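Side-chain contacts in periplasmic binding protein/LacI transcriptional regulator (Alkaliphilus metalliredigens, PDB 3CTP), which binds D-xylulofuranose between the two lobes of its periplasmic-binding-protein-like core and, as a member of the LacI family, probably acts as a DNA-binding transcriptional repressor: residues N72-F75 against N76-S80; E83-A86 against K87-G90; H212-Q215 against V216-E220. One frame throughout, in Å; residues are numbered along the deposited sequence.

Contact 1: residues N72-F75 against N76-S80. With XLF (beta-D-xylulofuranose), chain C.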
# COMPACT_ATOMS: atom_id res chain seq x y z
N ASN A 72 -0.86 -2.88 3.64
CA ASN A 72 -0.82 -4.23 3.05
C ASN A 72 -1.44 -4.17 1.65
O ASN A 72 -2.60 -3.78 1.51
CB ASN A 72 -1.63 -5.17 3.97
CG ASN A 72 -1.69 -6.58 3.45
OD1 ASN A 72 -1.43 -6.85 2.26
ND2 ASN A 72 -2.03 -7.52 4.35
N PRO A 73 -0.64 -4.49 0.63
CA PRO A 73 -1.12 -4.42 -0.75
C PRO A 73 -2.47 -5.06 -0.95
O PRO A 73 -3.28 -4.56 -1.71
CB PRO A 73 -0.04 -5.21 -1.52
CG PRO A 73 1.21 -4.81 -0.79
CD PRO A 73 0.79 -4.88 0.68
N PHE A 74 -2.74 -6.17 -0.26
CA PHE A 74 -4.02 -6.84 -0.50
C PHE A 74 -5.17 -5.89 -0.12
O PHE A 74 -6.18 -5.79 -0.83
CB PHE A 74 -4.13 -8.11 0.37
CG PHE A 74 -5.49 -8.77 0.27
CD1 PHE A 74 -5.80 -9.55 -0.83
CD2 PHE A 74 -6.45 -8.54 1.24
CE1 PHE A 74 -7.08 -10.12 -0.96
CE2 PHE A 74 -7.73 -9.10 1.14
CZ PHE A 74 -8.04 -9.89 0.03
N PHE A 75 -5.03 -5.18 0.99
CA PHE A 75 -6.14 -4.31 1.38
C PHE A 75 -6.25 -3.06 0.52
O PHE A 75 -7.36 -2.53 0.34
CB PHE A 75 -6.09 -3.94 2.86
CG PHE A 75 -6.44 -5.09 3.75
CD1 PHE A 75 -7.74 -5.60 3.74
CD2 PHE A 75 -5.48 -5.69 4.53
CE1 PHE A 75 -8.07 -6.72 4.54
CE2 PHE A 75 -5.81 -6.81 5.31
CZ PHE A 75 -7.10 -7.31 5.33
N ASN A 76 -5.14 -2.56 0.01
CA ASN A 76 -5.35 -1.42 -0.90
C ASN A 76 -5.95 -1.86 -2.23
O ASN A 76 -6.76 -1.14 -2.82
CB ASN A 76 -4.14 -0.48 -1.02
CG ASN A 76 -2.91 -1.11 -1.59
OD1 ASN A 76 -2.92 -1.53 -2.77
ND2 ASN A 76 -1.77 -1.06 -0.83
N GLN A 77 -5.64 -3.03 -2.71
CA GLN A 77 -6.29 -3.51 -3.92
C GLN A 77 -7.75 -3.81 -3.67
O GLN A 77 -8.57 -3.49 -4.45
CB GLN A 77 -5.63 -4.77 -4.43
CG GLN A 77 -4.21 -4.55 -4.97
CD GLN A 77 -3.53 -5.83 -5.37
OE1 GLN A 77 -2.72 -6.35 -4.66
NE2 GLN A 77 -3.84 -6.30 -6.53
N MET A 78 -8.05 -4.43 -2.54
CA MET A 78 -9.45 -4.67 -2.20
C MET A 78 -10.21 -3.35 -2.13
O MET A 78 -11.35 -3.24 -2.63
CB MET A 78 -9.56 -5.41 -0.85
CG MET A 78 -9.39 -6.90 -0.97
SD MET A 78 -10.95 -7.76 -1.43
CE MET A 78 -11.65 -7.64 0.22
N ALA A 79 -9.63 -2.34 -1.50
CA ALA A 79 -10.33 -1.05 -1.38
C ALA A 79 -10.57 -0.44 -2.76
O ALA A 79 -11.63 0.16 -3.00
CB ALA A 79 -9.51 -0.09 -0.52
N SER A 80 -9.59 -0.57 -3.66
CA SER A 80 -9.79 -0.02 -5.01
C SER A 80 -10.95 -0.70 -5.72
O SER A 80 -11.73 -0.04 -6.42
CB SER A 80 -8.52 -0.18 -5.86
OG SER A 80 -7.45 0.63 -5.33
O4 XLF C . -6.47 -11.79 7.39
C4 XLF C . -5.75 -12.32 6.27
C5 XLF C . -4.27 -12.15 6.57
O5 XLF C . -3.81 -11.11 5.69
C3 XLF C . -5.99 -11.49 5.03
O3 XLF C . -6.81 -12.18 4.08
C2 XLF C . -4.59 -11.30 4.52
O2 XLF C . -4.13 -12.48 3.83
C1 XLF C . -4.45 -10.07 3.63
O1 XLF C . -3.06 -9.89 3.29
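Asn72 is the N-cap of helix 73-88, the helix of a beta-alpha-beta unit with strands 62-67 and 92-97, and through its carbonyl it accepts from Asn76 N as the first helical turn closes beside the sugar pocket. With CG anti to the backbone N (chi1 179°), the Asn72 amide serves both helix and ligand. Asn72 OD1 accepts from Phe74 N at 2.9 Å, the donor standing above the carbonyl plane, while Asn72 ND2 donates to O1 of the beta-D-xylulofuranose at 2.8 Å. A further bond from ND2 to Asp213 OD2 fixes the rotation of the amide.

Phe74 and Met78, one turn apart, run side by side. Met78 CG lies over one face of the Phe74 ring, offset toward its rim and 3.4 Å from Phe74 CZ, a CH-pi contact; the bent chain then sets SD obliquely, 4.7 Å from the ring centroid, as a Met-aromatic contact. Phe141 and helix 286-302 pack on Met78 from outside the helix. Phe74 CD2 in turn sits above the centre of the Phe75 ring. Both rings approach the sugar at its C1 atom, which is 3.5 Å from Phe74 CD2 and 3.9 Å from Phe75 CE2.

Farther along, Gln77 N bonds to Pro73 O, and Gln77 OE1 accepts from Phe270 N. Asn76 adopts chi1 63°, CG lying between its backbone N and carbonyl carbon; this folds the amide back toward Pro73, where Asn76 ND2 comes 3.4 Å from Pro73 CA and bonds to Ile70 O.

Contact 2: residues E83-A86 against K87-G90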
# COMPACT_ATOMS: atom_id res chain seq x y z
N GLU A 83 -14.36 0.04 -4.24
CA GLU A 83 -14.80 1.37 -4.66
C GLU A 83 -15.47 1.31 -6.04
O GLU A 83 -16.49 1.96 -6.27
CB GLU A 83 -13.65 2.39 -4.64
CG GLU A 83 -14.12 3.76 -5.15
CD GLU A 83 -13.67 4.92 -4.29
OE1 GLU A 83 -13.04 4.70 -3.23
OE2 GLU A 83 -14.00 6.07 -4.68
N GLU A 84 -14.91 0.52 -6.94
CA GLU A 84 -15.50 0.38 -8.29
C GLU A 84 -16.90 -0.20 -8.23
O GLU A 84 -17.84 0.30 -8.89
CB GLU A 84 -14.64 -0.54 -9.15
CG GLU A 84 -13.28 0.04 -9.50
CD GLU A 84 -13.32 1.10 -10.61
OE1 GLU A 84 -14.41 1.39 -11.18
OE2 GLU A 84 -12.23 1.61 -10.92
N TYR A 85 -17.05 -1.30 -7.49
CA TYR A 85 -18.37 -1.90 -7.38
C TYR A 85 -19.36 -1.01 -6.65
O TYR A 85 -20.55 -1.00 -6.99
CB TYR A 85 -18.30 -3.30 -6.76
CG TYR A 85 -17.76 -4.34 -7.72
CD1 TYR A 85 -16.46 -4.75 -7.64
CD2 TYR A 85 -18.57 -4.88 -8.72
CE1 TYR A 85 -15.95 -5.70 -8.52
CE2 TYR A 85 -18.06 -5.84 -9.62
CZ TYR A 85 -16.74 -6.23 -9.51
OH TYR A 85 -16.19 -7.17 -10.37
N ALA A 86 -18.90 -0.26 -5.65
CA ALA A 86 -19.78 0.69 -4.95
C ALA A 86 -20.25 1.77 -5.91
O ALA A 86 -21.42 2.13 -5.94
CB ALA A 86 -19.01 1.34 -3.79
N LYS A 87 -19.32 2.28 -6.72
CA LYS A 87 -19.66 3.30 -7.70
C LYS A 87 -20.74 2.79 -8.68
O LYS A 87 -21.66 3.55 -9.04
CB LYS A 87 -18.40 3.74 -8.44
CG LYS A 87 -18.69 4.78 -9.53
CD LYS A 87 -17.38 5.41 -10.03
CE LYS A 87 -16.64 4.43 -10.90
NZ LYS A 87 -15.29 4.96 -11.30
N ASN A 88 -20.64 1.54 -9.11
CA ASN A 88 -21.67 0.99 -10.01
C ASN A 88 -23.07 1.07 -9.39
O ASN A 88 -24.07 1.16 -10.11
CB ASN A 88 -21.38 -0.48 -10.32
CG ASN A 88 -20.12 -0.67 -11.12
OD1 ASN A 88 -19.48 0.30 -11.54
ND2 ASN A 88 -19.75 -1.92 -11.36
N LYS A 89 -23.14 1.00 -8.05
CA LYS A 89 -24.42 1.02 -7.34
C LYS A 89 -24.81 2.42 -6.91
O LYS A 89 -25.87 2.59 -6.28
CB LYS A 89 -24.35 0.14 -6.08
CG LYS A 89 -24.13 -1.35 -6.35
CD LYS A 89 -25.46 -2.01 -6.75
CE LYS A 89 -25.27 -3.44 -7.23
NZ LYS A 89 -24.44 -4.28 -6.32
N GLY A 90 -23.95 3.41 -7.21
CA GLY A 90 -24.21 4.80 -6.87
C GLY A 90 -23.66 5.31 -5.54
O GLY A 90 -24.12 6.35 -5.07
O HOH W 1 -14.83 3.09 -13.36
O HOH W 2 -17.10 0.60 -11.64
O HOH W 3 -21.70 -3.27 -8.05
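Glu84 and Lys87 are joined chiefly through a water, which donates to Glu84 OE1 at 2.8 Å and accepts from Lys87 NZ at 2.8 Å. The direct salt bridge between Glu84 OE1 and Lys87 NZ is long, at 3.7 Å. The two chains run side by side: Glu84 bends at chi2 (-77°) and Lys87 at chi3 (74°), turning the charged ends to one another at the protein surface. Backbone bonds from Lys87 N to Glu83 O and from Asn88 N to Glu84 O continue the helix into its last turn.

There a Schellman motif closes helix 73-88, marked by the positive phi of Gly90 (93°). Two bonds run back into the last turn, each from a residue to the third before it: Gly90 N to Lys87 O at 2.9 Å, and Lys89 N to Ala86 O at 2.9 Å, the latter donor tilted far out of the carbonyl plane. Tyr85 O accepts from a second water that is only weakly linked to Lys89 NZ, whose salt bridge is with Glu295. Beside this turn Asn88 ND2 approaches the Tyr85 ring obliquely, 4.1 Å from Tyr85 CD2. The Tyr85 hydroxyl is hydrogen-bonded to Glu287, and its ring packs on Ala290 and Ile294 of helix 286-302, where Ala86 also rests on Ile294.

Contact 3: residues H212-Q215 against V216-E220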
# COMPACT_ATOMS: atom_id res chain seq x y z
N HIS A 212 1.42 -9.60 14.39
CA HIS A 212 0.86 -8.48 13.64
C HIS A 212 0.92 -8.82 12.16
O HIS A 212 1.77 -9.59 11.73
CB HIS A 212 1.71 -7.21 13.84
CG HIS A 212 1.84 -6.78 15.26
ND1 HIS A 212 2.85 -7.23 16.08
CD2 HIS A 212 1.08 -5.95 16.01
CE1 HIS A 212 2.72 -6.69 17.28
NE2 HIS A 212 1.65 -5.91 17.27
N ASP A 213 0.02 -8.21 11.39
CA ASP A 213 0.18 -8.16 9.94
C ASP A 213 1.36 -7.22 9.67
O ASP A 213 1.94 -6.61 10.58
CB ASP A 213 -1.12 -7.61 9.32
CG ASP A 213 -1.25 -7.86 7.83
OD1 ASP A 213 -0.34 -8.47 7.22
OD2 ASP A 213 -2.30 -7.46 7.29
N PHE A 214 1.72 -7.08 8.40
CA PHE A 214 2.85 -6.20 8.05
C PHE A 214 2.75 -4.81 8.66
O PHE A 214 1.70 -4.14 8.63
CB PHE A 214 2.91 -6.02 6.52
CG PHE A 214 4.03 -5.12 6.07
CD1 PHE A 214 5.34 -5.57 6.15
CD2 PHE A 214 3.78 -3.84 5.59
CE1 PHE A 214 6.42 -4.73 5.76
CE2 PHE A 214 4.86 -3.01 5.19
CZ PHE A 214 6.16 -3.46 5.27
N GLN A 215 3.88 -4.36 9.24
CA GLN A 215 4.04 -3.00 9.68
C GLN A 215 5.43 -2.63 9.19
O GLN A 215 6.30 -3.49 9.08
CB GLN A 215 4.11 -2.93 11.21
CG GLN A 215 2.86 -3.35 11.97
CD GLN A 215 3.07 -3.29 13.50
OE1 GLN A 215 2.43 -2.50 14.18
NE2 GLN A 215 3.98 -4.11 14.02
N VAL A 216 5.65 -1.35 8.92
CA VAL A 216 6.94 -0.92 8.41
C VAL A 216 8.05 -1.28 9.40
O VAL A 216 9.17 -1.62 8.99
CB VAL A 216 6.93 0.57 8.10
CG1 VAL A 216 8.32 1.06 7.74
CG2 VAL A 216 5.96 0.81 6.94
N LYS A 217 7.73 -1.27 10.69
CA LYS A 217 8.73 -1.68 11.70
C LYS A 217 9.25 -3.10 11.53
O LYS A 217 10.36 -3.42 11.98
CB LYS A 217 8.21 -1.45 13.13
CG LYS A 217 7.01 -2.26 13.49
CD LYS A 217 6.61 -1.91 14.93
CE LYS A 217 7.86 -1.58 15.74
NZ LYS A 217 8.63 -2.77 16.18
N MET A 218 8.46 -3.96 10.89
CA MET A 218 8.87 -5.34 10.67
C MET A 218 10.18 -5.38 9.90
O MET A 218 10.94 -6.34 10.01
CB MET A 218 7.75 -6.08 9.91
CG MET A 218 7.73 -7.61 9.96
SD MET A 218 6.11 -8.27 9.37
CE MET A 218 5.13 -8.25 10.89
N LEU A 219 10.48 -4.34 9.12
CA LEU A 219 11.71 -4.38 8.33
C LEU A 219 12.97 -4.20 9.19
O LEU A 219 14.09 -4.44 8.71
CB LEU A 219 11.66 -3.31 7.22
CG LEU A 219 10.50 -3.51 6.24
CD1 LEU A 219 10.35 -2.31 5.30
CD2 LEU A 219 10.71 -4.76 5.39
N GLU A 220 12.77 -3.79 10.45
CA GLU A 220 13.84 -3.59 11.43
C GLU A 220 13.81 -4.65 12.53
O GLU A 220 14.51 -4.51 13.54
CB GLU A 220 13.73 -2.20 12.11
CG GLU A 220 13.37 -1.05 11.16
CD GLU A 220 12.72 0.13 11.89
OE1 GLU A 220 12.99 0.32 13.10
OE2 GLU A 220 11.95 0.89 11.24
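Met218 turns its CG anti to the backbone N (chi1 -160°) and then bends at chi3 (-87°), which carries its methyl back along the preceding chain: Met218 CE lies 3.6 Å from Asp213 O and 3.7 Å from His212 O. Phe214 holds CG anti to its own N (chi1 179°), which lays the ring over the start of the 3-10 segment 216-220; Val216 N stands above one face while Leu219 CG meets the edge, 4.3 Å from Phe214 CE1. Met218 SD approaches the same ring obliquely.

The turn itself is closed by Met218 N donating to Gln215 O at 2.9 Å, from well above the carbonyl plane. The extended Gln215 side chain places Gln215 NE2 over one face of the His212 ring, toward its rim, and alongside Lys217, 3.5 Å from Lys217 CD. Replacing Gln215 by an alanine is likely to leave the His212 ring and the aliphatic part of Lys217 without the amide that lies against both. Lys217 NZ is engaged by Glu221 in a salt bridge.

Asp213 OD1 accepts from Phe214 N at 2.8 Å and from Asn239 ND2, while OD2 forms a salt bridge with Arg124, a residue of the sugar pocket. The segment lies in the connection between strands 206-209 and 234-237, with Phe214 packed on Ile241 and Thr245 of helix 240-252 and its ring meeting that of Phe270 of the second subunit.

In the fold
All three contacts are local and follow one another along the chain, none nesting in or crossing another. Contact 1 opens helix 73-88 where the chain leaves strand 62-67, and contact 2 ends the same helix before strand 92-97; their centres are 16 Å apart. Contact 3 comes much later, in the loop after strand 206-209, and belongs to the lobe built on the four-stranded parallel sheet. It meets contact 1 across the sugar-binding cleft, where Phe75 also packs against Asp213, thereby linking the two lobes. Contact 2 stays remote from contact 3, their nearest atoms about 18 Å apart, yet all three reach the second subunit.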